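Local atomic coordinates of Polyphosphate:AMP phosphotransferase (Meiothermus ruber H328, PDB entry 5O6M), a protein that transfers phosphate from inorganic polyphosphate to nucleotides, converting AMP to ADP and ADP to ATP. Residues Glu151-Leu156 with Thr161-Phe166; Arg132-Val137 with Leu197-Leu202; Ser23-Gly28 with Arg235-Ser240. The protein carries 1 engineered substitution. All coordinates share one frame; numbering follows the deposited sequence.

How the contacts relate
The three contacts illustrate how contact chemistry follows depth in a P-loop kinase-like fold. Contact 1 is wholly buried, joining helix 145-158 to strand 161-169 of the parallel sheet, and holds a charge pair beside an apolar touch and a backbone hydrogen bond. Contacts 2 and 3 are partly buried, nearer the surface: 132-137 with 197-202 pairs two helix ends beside the ATP pocket through one salt bridge, whose hydrogen bond is weak, and one apolar touch, while 23-28 with 235-240 relies on aromatic packing. Contacts 1 and 3 meet where Phe166 CD1 lies 4.0 Å from Val239 CG2, so helix 232-249 covers the sheet there. Contact 2 stands apart, its nearest atoms about 15 Å from either.

Contact 1. Residues Glu151-Leu156 with Thr161-Phe166; sequences EFERML and TTILKF
Glu153 and Lys165 are brought together by complementary chain shapes: the glutamate sets CG beside its backbone N and runs extended from there (chi2 177°), while the lysine is bent at chi3 (-69°), a bend that turns its ammonium onto the carboxylate. The two side chains come from opposite directions, and Lys165 NZ reaches the syn lone pair of Glu153 OE1 at 2.7 Å, a hydrogen-bonded salt bridge. The lysine methylenes follow the carboxylate, with Lys165 CD 3.6 Å from Glu153 OE2. That second oxygen accepts from His124, while the ammonium has further partners in the Tyr125 hydroxyl and the Thr217 carbonyl.

Next along the strand, Ile163 presses the tip of its longer branch against the helix, CD1 lying 4.0 Å from Leu156 CB. At the near end Thr161 N donates to Leu156 O over 3.1 Å. A water donates to that same carbonyl, 2.8 Å from Leu156 O, and also hydrogen-bonds Thr161 OG1. These bonds lie where helix 145-158 gives way, through a short connection, to strand 161-169 in the parallel sheet of this alpha/beta fold; the axes of the two short segments approach to 8.7 Å, their N-to-C directions 135° apart.

Replacing Glu153 with an alanine would probably leave the Lys165 ammonium without its carboxylate mate and take from His124 the oxygen it bonds to here, opening a gap between helix and strand.

A charge pair this deeply buried costs desolvation; here both ends are repaid by several polar partners, which probably keeps lysine and glutamate ionised and makes the bridge a directional link between helix and strand.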
loop_
_atom_site.group_PDB
_atom_site.type_symbol
_atom_site.label_atom_id
_atom_site.label_comp_id
_atom_site.label_asym_id
_atom_site.label_seq_id
_atom_site.Cartn_x
_atom_site.Cartn_y
_atom_site.Cartn_z
ATOM N N GLU D 151 -14.369 15.007 -12.507
ATOM C CA GLU D 151 -14.850 13.662 -12.789
ATOM C C GLU D 151 -14.407 12.679 -11.716
ATOM O O GLU D 151 -15.151 11.757 -11.370
ATOM C CB GLU D 151 -14.358 13.209 -14.166
ATOM C CG GLU D 151 -14.896 14.049 -15.312
ATOM C CD GLU D 151 -16.413 14.091 -15.334
ATOM O OE1 GLU D 151 -16.981 15.136 -15.715
ATOM O OE2 GLU D 151 -17.040 13.081 -14.952
ATOM N N PHE D 152 -13.195 12.857 -11.190
ATOM C CA PHE D 152 -12.751 12.032 -10.075
ATOM C C PHE D 152 -13.663 12.215 -8.870
ATOM O O PHE D 152 -14.109 11.237 -8.259
ATOM C CB PHE D 152 -11.305 12.379 -9.717
ATOM C CG PHE D 152 -10.802 11.693 -8.482
ATOM C CD1 PHE D 152 -10.757 10.309 -8.409
ATOM C CD2 PHE D 152 -10.352 12.433 -7.401
ATOM C CE1 PHE D 152 -10.288 9.675 -7.272
ATOM C CE2 PHE D 152 -9.880 11.804 -6.261
ATOM C CZ PHE D 152 -9.849 10.425 -6.196
ATOM N N GLU D 153 -13.967 13.467 -8.527
ATOM C CA GLU D 153 -14.843 13.721 -7.390
ATOM C C GLU D 153 -16.279 13.311 -7.689
ATOM O O GLU D 153 -16.992 12.866 -6.782
ATOM C CB GLU D 153 -14.755 15.192 -6.976
ATOM C CG GLU D 153 -13.396 15.557 -6.382
ATOM C CD GLU D 153 -13.268 17.028 -6.029
ATOM O OE1 GLU D 153 -14.243 17.779 -6.243
ATOM O OE2 GLU D 153 -12.185 17.435 -5.542
ATOM N N ARG D 154 -16.722 13.440 -8.945
ATOM C CA ARG D 154 -18.055 12.954 -9.292
ATOM C C ARG D 154 -18.175 11.456 -9.044
ATOM O O ARG D 154 -19.182 10.987 -8.505
ATOM C CB ARG D 154 -18.389 13.266 -10.751
ATOM C CG ARG D 154 -19.724 12.662 -11.175
ATOM C CD ARG D 154 -19.869 12.564 -12.684
ATOM N NE ARG D 154 -19.855 13.870 -13.331
ATOM C CZ ARG D 154 -20.953 14.581 -13.562
ATOM N NH1 ARG D 154 -22.137 14.101 -13.205
ATOM N NH2 ARG D 154 -20.871 15.765 -14.152
ATOM N N MET D 155 -17.158 10.691 -9.440
ATOM C CA MET D 155 -17.179 9.251 -9.212
ATOM C C MET D 155 -17.206 8.940 -7.719
ATOM O O MET D 155 -17.977 8.089 -7.262
ATOM C CB MET D 155 -15.970 8.605 -9.898
ATOM C CG MET D 155 -15.861 7.096 -9.736
ATOM S SD MET D 155 -15.047 6.637 -8.195
ATOM C CE MET D 155 -13.516 7.558 -8.318
ATOM N N LEU D 156 -16.366 9.625 -6.940
ATOM C CA LEU D 156 -16.357 9.432 -5.493
ATOM C C LEU D 156 -17.736 9.665 -4.890
ATOM O O LEU D 156 -18.206 8.876 -4.060
ATOM C CB LEU D 156 -15.333 10.366 -4.848
ATOM C CG LEU D 156 -13.862 10.021 -5.056
ATOM C CD1 LEU D 156 -12.992 11.009 -4.303
ATOM C CD2 LEU D 156 -13.592 8.604 -4.577
ATOM N N THR D 161 -19.412 8.821 -1.259
ATOM C CA THR D 161 -18.564 9.699 -0.460
ATOM C C THR D 161 -19.184 11.090 -0.370
ATOM O O THR D 161 -19.480 11.710 -1.397
ATOM C CB THR D 161 -17.151 9.782 -1.044
ATOM O OG1 THR D 161 -16.559 8.475 -1.063
ATOM C CG2 THR D 161 -16.288 10.703 -0.203
ATOM N N THR D 162 -19.383 11.570 0.856
ATOM C CA THR D 162 -19.741 12.963 1.098
ATOM C C THR D 162 -18.473 13.808 1.122
ATOM O O THR D 162 -17.569 13.561 1.928
ATOM C CB THR D 162 -20.506 13.112 2.413
ATOM O OG1 THR D 162 -21.775 12.453 2.316
ATOM C CG2 THR D 162 -20.713 14.575 2.732
ATOM N N ILE D 163 -18.415 14.816 0.255
ATOM C CA ILE D 163 -17.202 15.587 0.012
ATOM C C ILE D 163 -17.412 17.016 0.486
ATOM O O ILE D 163 -18.357 17.688 0.055
ATOM C CB ILE D 163 -16.809 15.565 -1.474
ATOM C CG1 ILE D 163 -16.621 14.126 -1.954
ATOM C CG2 ILE D 163 -15.545 16.384 -1.705
ATOM C CD1 ILE D 163 -16.360 14.017 -3.447
ATOM N N LEU D 164 -16.526 17.481 1.359
ATOM C CA LEU D 164 -16.478 18.877 1.764
ATOM C C LEU D 164 -15.092 19.419 1.456
ATOM O O LEU D 164 -14.086 18.833 1.871
ATOM C CB LEU D 164 -16.788 19.047 3.259
ATOM C CG LEU D 164 -18.194 18.694 3.745
ATOM C CD1 LEU D 164 -18.560 19.531 4.964
ATOM C CD2 LEU D 164 -19.214 18.877 2.637
ATOM N N LYS D 165 -15.038 20.542 0.748
ATOM C CA LYS D 165 -13.778 21.195 0.427
ATOM C C LYS D 165 -13.776 22.583 1.048
ATOM O O LYS D 165 -14.700 23.373 0.825
ATOM C CB LYS D 165 -13.564 21.259 -1.087
ATOM C CG LYS D 165 -13.518 19.880 -1.742
ATOM C CD LYS D 165 -13.359 19.957 -3.254
ATOM C CE LYS D 165 -14.592 20.501 -3.942
ATOM N NZ LYS D 165 -14.482 20.351 -5.427
ATOM N N PHE D 166 -12.753 22.863 1.848
ATOM C CA PHE D 166 -12.628 24.125 2.563
ATOM C C PHE D 166 -11.379 24.847 2.086
ATOM O O PHE D 166 -10.274 24.296 2.156
ATOM C CB PHE D 166 -12.559 23.898 4.077
ATOM C CG PHE D 166 -13.811 23.315 4.667
ATOM C CD1 PHE D 166 -14.912 24.118 4.923
ATOM C CD2 PHE D 166 -13.888 21.968 4.972
ATOM C CE1 PHE D 166 -16.070 23.584 5.470
ATOM C CE2 PHE D 166 -15.042 21.427 5.518
ATOM C CZ PHE D 166 -16.134 22.237 5.771
HETATM O O HOH W 1 -17.027 6.627 -2.820
#

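Contact 2. Residues Arg132-Val137 with Leu197-Leu202; sequences RVKNLV and LEDRRL. With PO4 (phosphate ion), chain Z.
Lys134 and Asp199 cross at about a right angle, a geometry in which the end of a long side chain meets a short one from the flank. The lysine is stretched to its full length beyond CG (chi3 -179°), which carries its ammonium from the surface to the neighbouring helix, where Lys134 NZ stands 3.0 Å from Asp199 OD1. The hydrogen bond in this salt bridge is weak. Asp199 OD2 is farther from the ammonium, and OD1 has a second partner in the hydroxyl of Tyr206, a residue of helix 203-217 whose side chain also touches Lys134 and Val133.

Alongside, Val133 and Leu202 slide past each other in opposite directions, touching through single methyl groups: Val133 CG1 rests 3.8 Å from Leu202 CD1. Leu202 occupies the N-cap position of helix 203-217, directly after helix 195-201, so the valine packs at the junction of two helices.

On its own side, Arg132 extends from CG to NE and offers its guanidinium edge to a phosphate ion, probably from the crystallisation liquor. NH2 of Arg132 binds phosphate O2 at 3.1 Å, and NH1 makes a weaker bond to O4 at 3.3 Å.

The helix holding Arg132 and Val133 ends in a Schellman motif with Asn135, at positive phi, as its C-prime residue: Asn135 N bonds to Arg132 O at 3.1 Å, and Leu136 N reaches back to Val131 O. The turn leads straight to Leu136, which lines the ATP pocket, while the Asp199 side chain lies about 5 Å from the nucleotide. The chemistry thus implies a light clasp at the edge of the nucleotide site: one methyl touch and one salt bridge with a weak hydrogen bond, its acceptor Asp199 OD1 also bonded to the Tyr206 hydroxyl.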
loop_
_atom_site.group_PDB
_atom_site.type_symbol
_atom_site.label_atom_id
_atom_site.label_comp_id
_atom_site.label_asym_id
_atom_site.label_seq_id
_atom_site.Cartn_x
_atom_site.Cartn_y
_atom_site.Cartn_z
ATOM N N ARG D 132 0.906 24.476 -11.036
ATOM C CA ARG D 132 0.631 25.531 -12.004
ATOM C C ARG D 132 1.491 26.768 -11.754
ATOM O O ARG D 132 2.096 27.310 -12.684
ATOM C CB ARG D 132 -0.854 25.890 -11.971
ATOM C CG ARG D 132 -1.166 27.330 -12.355
ATOM C CD ARG D 132 -2.661 27.525 -12.535
ATOM N NE ARG D 132 -3.042 28.935 -12.558
ATOM C CZ ARG D 132 -4.151 29.400 -13.126
ATOM N NH1 ARG D 132 -4.986 28.570 -13.736
ATOM N NH2 ARG D 132 -4.421 30.698 -13.090
ATOM N N VAL D 133 1.557 27.223 -10.502
ATOM C CA VAL D 133 2.248 28.476 -10.199
ATOM C C VAL D 133 3.717 28.390 -10.593
ATOM O O VAL D 133 4.292 29.353 -11.113
ATOM C CB VAL D 133 2.082 28.835 -8.711
ATOM C CG1 VAL D 133 3.095 29.894 -8.309
ATOM C CG2 VAL D 133 0.663 29.313 -8.439
ATOM N N LYS D 134 4.347 27.245 -10.346
ATOM C CA LYS D 134 5.756 27.046 -10.651
ATOM C C LYS D 134 5.969 26.272 -11.943
ATOM O O LYS D 134 7.087 25.816 -12.205
ATOM C CB LYS D 134 6.456 26.342 -9.488
ATOM C CG LYS D 134 6.433 27.143 -8.202
ATOM C CD LYS D 134 7.195 26.443 -7.087
ATOM C CE LYS D 134 7.130 27.246 -5.793
ATOM N NZ LYS D 134 7.646 26.482 -4.624
ATOM N N ASN D 135 4.920 26.094 -12.743
ATOM C CA ASN D 135 5.016 25.399 -14.026
ATOM C C ASN D 135 5.795 24.092 -13.887
ATOM O O ASN D 135 6.757 23.830 -14.613
ATOM C CB ASN D 135 5.649 26.298 -15.089
ATOM C CG ASN D 135 4.891 27.594 -15.283
ATOM O OD1 ASN D 135 5.390 28.674 -14.957
ATOM N ND2 ASN D 135 3.675 27.496 -15.810
ATOM N N LEU D 136 5.358 23.250 -12.947
ATOM C CA LEU D 136 5.983 21.943 -12.794
ATOM C C LEU D 136 5.622 21.012 -13.942
ATOM O O LEU D 136 6.327 20.025 -14.170
ATOM C CB LEU D 136 5.589 21.324 -11.453
ATOM C CG LEU D 136 6.019 22.128 -10.224
ATOM C CD1 LEU D 136 5.668 21.391 -8.939
ATOM C CD2 LEU D 136 7.508 22.443 -10.278
ATOM N N VAL D 137 4.534 21.299 -14.647
ATOM C CA VAL D 137 4.244 20.700 -15.949
ATOM C C VAL D 137 3.682 21.781 -16.859
ATOM O O VAL D 137 3.151 22.796 -16.389
ATOM C CB VAL D 137 3.253 19.524 -15.845
ATOM C CG1 VAL D 137 3.804 18.438 -14.930
ATOM C CG2 VAL D 137 1.898 20.014 -15.351
ATOM N N LEU D 197 8.969 31.757 1.958
ATOM C CA LEU D 197 9.174 33.107 1.446
ATOM C C LEU D 197 8.992 33.156 -0.066
ATOM O O LEU D 197 8.292 34.031 -0.589
ATOM C CB LEU D 197 10.560 33.606 1.851
ATOM C CG LEU D 197 10.763 33.696 3.364
ATOM C CD1 LEU D 197 12.132 34.260 3.702
ATOM C CD2 LEU D 197 9.661 34.531 4.003
ATOM N N GLU D 198 9.617 32.220 -0.788
ATOM C CA GLU D 198 9.466 32.190 -2.240
ATOM C C GLU D 198 8.011 32.004 -2.650
ATOM O O GLU D 198 7.581 32.550 -3.672
ATOM C CB GLU D 198 10.328 31.082 -2.841
ATOM C CG GLU D 198 11.822 31.317 -2.711
ATOM C CD GLU D 198 12.639 30.187 -3.308
ATOM O OE1 GLU D 198 12.043 29.161 -3.699
ATOM O OE2 GLU D 198 13.879 30.324 -3.384
ATOM N N ASP D 199 7.242 31.232 -1.878
ATOM C CA ASP D 199 5.814 31.115 -2.157
ATOM C C ASP D 199 5.075 32.399 -1.802
ATOM O O ASP D 199 4.108 32.763 -2.480
ATOM C CB ASP D 199 5.220 29.927 -1.399
ATOM C CG ASP D 199 5.630 28.588 -1.992
ATOM O OD1 ASP D 199 5.907 28.529 -3.211
ATOM O OD2 ASP D 199 5.678 27.594 -1.237
ATOM N N ARG D 200 5.516 33.097 -0.752
ATOM C CA ARG D 200 4.887 34.364 -0.397
ATOM C C ARG D 200 5.134 35.415 -1.469
ATOM O O ARG D 200 4.239 36.199 -1.803
ATOM C CB ARG D 200 5.409 34.864 0.947
ATOM C CG ARG D 200 5.044 36.308 1.182
ATOM C CD ARG D 200 5.182 36.730 2.620
ATOM N NE ARG D 200 4.875 38.149 2.742
ATOM C CZ ARG D 200 3.646 38.627 2.895
ATOM N NH1 ARG D 200 2.618 37.794 2.954
ATOM N NH2 ARG D 200 3.445 39.933 2.988
ATOM N N ARG D 201 6.352 35.448 -2.006
ATOM C CA ARG D 201 6.673 36.368 -3.090
ATOM C C ARG D 201 5.769 36.148 -4.299
ATOM O O ARG D 201 5.543 37.081 -5.080
ATOM C CB ARG D 201 8.151 36.208 -3.442
ATOM C CG ARG D 201 8.643 36.986 -4.635
ATOM C CD ARG D 201 10.075 36.579 -4.926
ATOM N NE ARG D 201 10.157 35.194 -5.381
ATOM C CZ ARG D 201 9.875 34.786 -6.615
ATOM N NH1 ARG D 201 9.496 35.660 -7.537
ATOM N NH2 ARG D 201 9.978 33.500 -6.924
ATOM N N LEU D 202 5.245 34.932 -4.469
ATOM C CA LEU D 202 4.310 34.588 -5.535
ATOM C C LEU D 202 2.846 34.682 -5.098
ATOM O O LEU D 202 1.988 34.036 -5.709
ATOM C CB LEU D 202 4.599 33.178 -6.058
ATOM C CG LEU D 202 5.909 32.917 -6.797
ATOM C CD1 LEU D 202 6.210 31.430 -6.816
ATOM C CD2 LEU D 202 5.834 33.455 -8.216
HETATM P P PO4 Z . -7.557 31.319 -15.397
HETATM O O1 PO4 Z . -8.293 31.676 -14.126
HETATM O O2 PO4 Z . -6.154 31.879 -15.350
HETATM O O3 PO4 Z . -8.293 31.911 -16.575
HETATM O O4 PO4 Z . -7.489 29.817 -15.549
#

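Contact 3. Residues Ser23-Gly28 with Arg235-Ser240; sequences SAFEGG and RNWLVS. With PO4 (phosphate ion), chain B.
One face of the Trp237 indole receives Phe25 twice over. Phe25 CB sits 4.1 Å from the centroid of the six-membered ring, only 14° off its normal, a CH-pi contact. Beyond it the phenyl ring turns its edge to the face of the five-membered ring, Phe25 CD1 lying 3.7 Å from Trp237 CE2. This edge-to-face pair is well short of perpendicular, the planes meeting at 56° with the Phe25 and Trp237 five-membered-ring centroids 4.9 Å apart. At the indole rim, Ala24 CB touches CZ3 of Trp237 at 4.1 Å. In Trp237 the first torsion places CG opposite the backbone N (chi1 173°), which throws the indole out from the helix toward the loop.

The loop leads into helix 29-53, with Gly28 at the N-cap position, and helix 232-249 packs against the parallel sheet of the P-loop NTPase-like core. Trp237 also touches Leu39, and Phe25 touches Ala31 and Ala32, so the aromatic pair lies between these two helices. Gly27 has backbone angles that would jam a side chain against the preceding carbonyl, and a CB there would also clash with the Phe25 ring.

In the same helix, Arg235 and Asn236 form a separate polar group. The arginine grips Asn236 OD1 side-on, NE at 3.0 Å and NH2 at 2.9 Å from that oxygen, which lies in the guanidinium plane. Another edge of Arg235 holds a phosphate ion, probably from the crystallisation liquor: NH2 bonds its O2 at 3.0 Å and NH1 its O4 at 3.2 Å.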
loop_
_atom_site.group_PDB
_atom_site.type_symbol
_atom_site.label_atom_id
_atom_site.label_comp_id
_atom_site.label_asym_id
_atom_site.label_seq_id
_atom_site.Cartn_x
_atom_site.Cartn_y
_atom_site.Cartn_z
ATOM N N SER D 23 -19.854 37.806 9.408
ATOM C CA SER D 23 -21.270 38.149 9.400
ATOM C C SER D 23 -22.184 36.961 9.668
ATOM O O SER D 23 -23.371 37.171 9.939
ATOM C CB SER D 23 -21.634 38.790 8.059
ATOM O OG SER D 23 -21.257 37.954 6.978
ATOM N N ALA D 24 -21.673 35.730 9.604
ATOM C CA ALA D 24 -22.522 34.563 9.814
ATOM C C ALA D 24 -22.768 34.270 11.288
ATOM O O ALA D 24 -23.705 33.532 11.609
ATOM C CB ALA D 24 -21.914 33.332 9.140
ATOM N N PHE D 25 -21.947 34.812 12.187
ATOM C CA PHE D 25 -22.104 34.603 13.621
ATOM C C PHE D 25 -22.400 35.927 14.314
ATOM O O PHE D 25 -21.642 36.893 14.171
ATOM C CB PHE D 25 -20.864 33.951 14.240
ATOM C CG PHE D 25 -21.030 33.623 15.697
ATOM C CD1 PHE D 25 -21.802 32.540 16.092
ATOM C CD2 PHE D 25 -20.437 34.406 16.672
ATOM C CE1 PHE D 25 -21.970 32.241 17.432
ATOM C CE2 PHE D 25 -20.600 34.110 18.013
ATOM C CZ PHE D 25 -21.367 33.025 18.393
ATOM N N GLU D 26 -23.506 35.964 15.061
ATOM C CA GLU D 26 -23.955 37.155 15.789
ATOM C C GLU D 26 -23.302 37.196 17.164
ATOM O O GLU D 26 -23.827 36.662 18.144
ATOM C CB GLU D 26 -25.473 37.183 15.913
ATOM C CG GLU D 26 -26.223 37.347 14.614
ATOM C CD GLU D 26 -27.686 37.659 14.850
ATOM O OE1 GLU D 26 -28.082 37.782 16.028
ATOM O OE2 GLU D 26 -28.438 37.793 13.863
ATOM N N GLY D 27 -22.138 37.822 17.238
ATOM C CA GLY D 27 -21.420 37.904 18.490
ATOM C C GLY D 27 -19.951 38.173 18.239
ATOM O O GLY D 27 -19.537 38.494 17.124
ATOM N N GLY D 28 -19.176 38.044 19.310
ATOM C CA GLY D 28 -17.745 38.236 19.209
ATOM C C GLY D 28 -17.011 36.955 19.539
ATOM O O GLY D 28 -17.620 35.881 19.568
ATOM N N ARG D 235 -13.041 31.023 11.868
ATOM C CA ARG D 235 -12.679 29.899 11.012
ATOM C C ARG D 235 -13.088 28.580 11.653
ATOM O O ARG D 235 -13.783 27.762 11.039
ATOM C CB ARG D 235 -11.176 29.930 10.734
ATOM C CG ARG D 235 -10.633 28.733 9.970
ATOM C CD ARG D 235 -9.132 28.616 10.183
ATOM N NE ARG D 235 -8.815 28.067 11.499
ATOM C CZ ARG D 235 -7.671 28.276 12.141
ATOM N NH1 ARG D 235 -6.733 29.040 11.601
ATOM N NH2 ARG D 235 -7.471 27.729 13.333
ATOM N N ASN D 236 -12.662 28.362 12.900
ATOM C CA ASN D 236 -12.982 27.120 13.593
ATOM C C ASN D 236 -14.487 26.949 13.768
ATOM O O ASN D 236 -15.014 25.844 13.595
ATOM C CB ASN D 236 -12.275 27.082 14.949
ATOM C CG ASN D 236 -10.765 27.134 14.819
ATOM O OD1 ASN D 236 -10.205 26.765 13.786
ATOM N ND2 ASN D 236 -10.096 27.596 15.870
ATOM N N TRP D 237 -15.199 28.025 14.121
ATOM C CA TRP D 237 -16.644 27.906 14.306
ATOM C C TRP D 237 -17.345 27.595 12.988
ATOM O O TRP D 237 -18.212 26.715 12.925
ATOM C CB TRP D 237 -17.228 29.185 14.909
ATOM C CG TRP D 237 -18.735 29.138 14.937
ATOM C CD1 TRP D 237 -19.517 28.550 15.892
ATOM C CD2 TRP D 237 -19.633 29.639 13.938
ATOM N NE1 TRP D 237 -20.847 28.679 15.564
ATOM C CE2 TRP D 237 -20.945 29.341 14.368
ATOM C CE3 TRP D 237 -19.459 30.319 12.729
ATOM C CZ2 TRP D 237 -22.073 29.702 13.631
ATOM C CZ3 TRP D 237 -20.583 30.676 11.998
ATOM C CH2 TRP D 237 -21.872 30.366 12.454
ATOM N N LEU D 238 -16.992 28.319 11.922
ATOM C CA LEU D 238 -17.697 28.159 10.654
ATOM C C LEU D 238 -17.459 26.776 10.063
ATOM O O LEU D 238 -18.403 26.108 9.621
ATOM C CB LEU D 238 -17.271 29.249 9.670
ATOM C CG LEU D 238 -18.007 29.216 8.331
ATOM C CD1 LEU D 238 -19.515 29.213 8.546
ATOM C CD2 LEU D 238 -17.588 30.386 7.459
ATOM N N VAL D 239 -16.204 26.322 10.052
ATOM C CA VAL D 239 -15.920 24.978 9.559
ATOM C C VAL D 239 -16.688 23.952 10.377
ATOM O O VAL D 239 -17.265 23.003 9.831
ATOM C CB VAL D 239 -14.407 24.700 9.569
ATOM C CG1 VAL D 239 -14.142 23.223 9.328
ATOM C CG2 VAL D 239 -13.707 25.542 8.509
ATOM N N SER D 240 -16.708 24.120 11.700
ATOM C CA SER D 240 -17.442 23.191 12.552
ATOM C C SER D 240 -18.924 23.164 12.199
ATOM O O SER D 240 -19.527 22.089 12.092
ATOM C CB SER D 240 -17.251 23.568 14.020
ATOM O OG SER D 240 -15.882 23.511 14.380
HETATM P P PO4 B . -4.053 28.564 14.902
HETATM O O1 PO4 B . -3.352 29.759 15.505
HETATM O O2 PO4 B . -5.471 28.490 15.421
HETATM O O3 PO4 B . -3.324 27.301 15.291
HETATM O O4 PO4 B . -4.072 28.699 13.398
#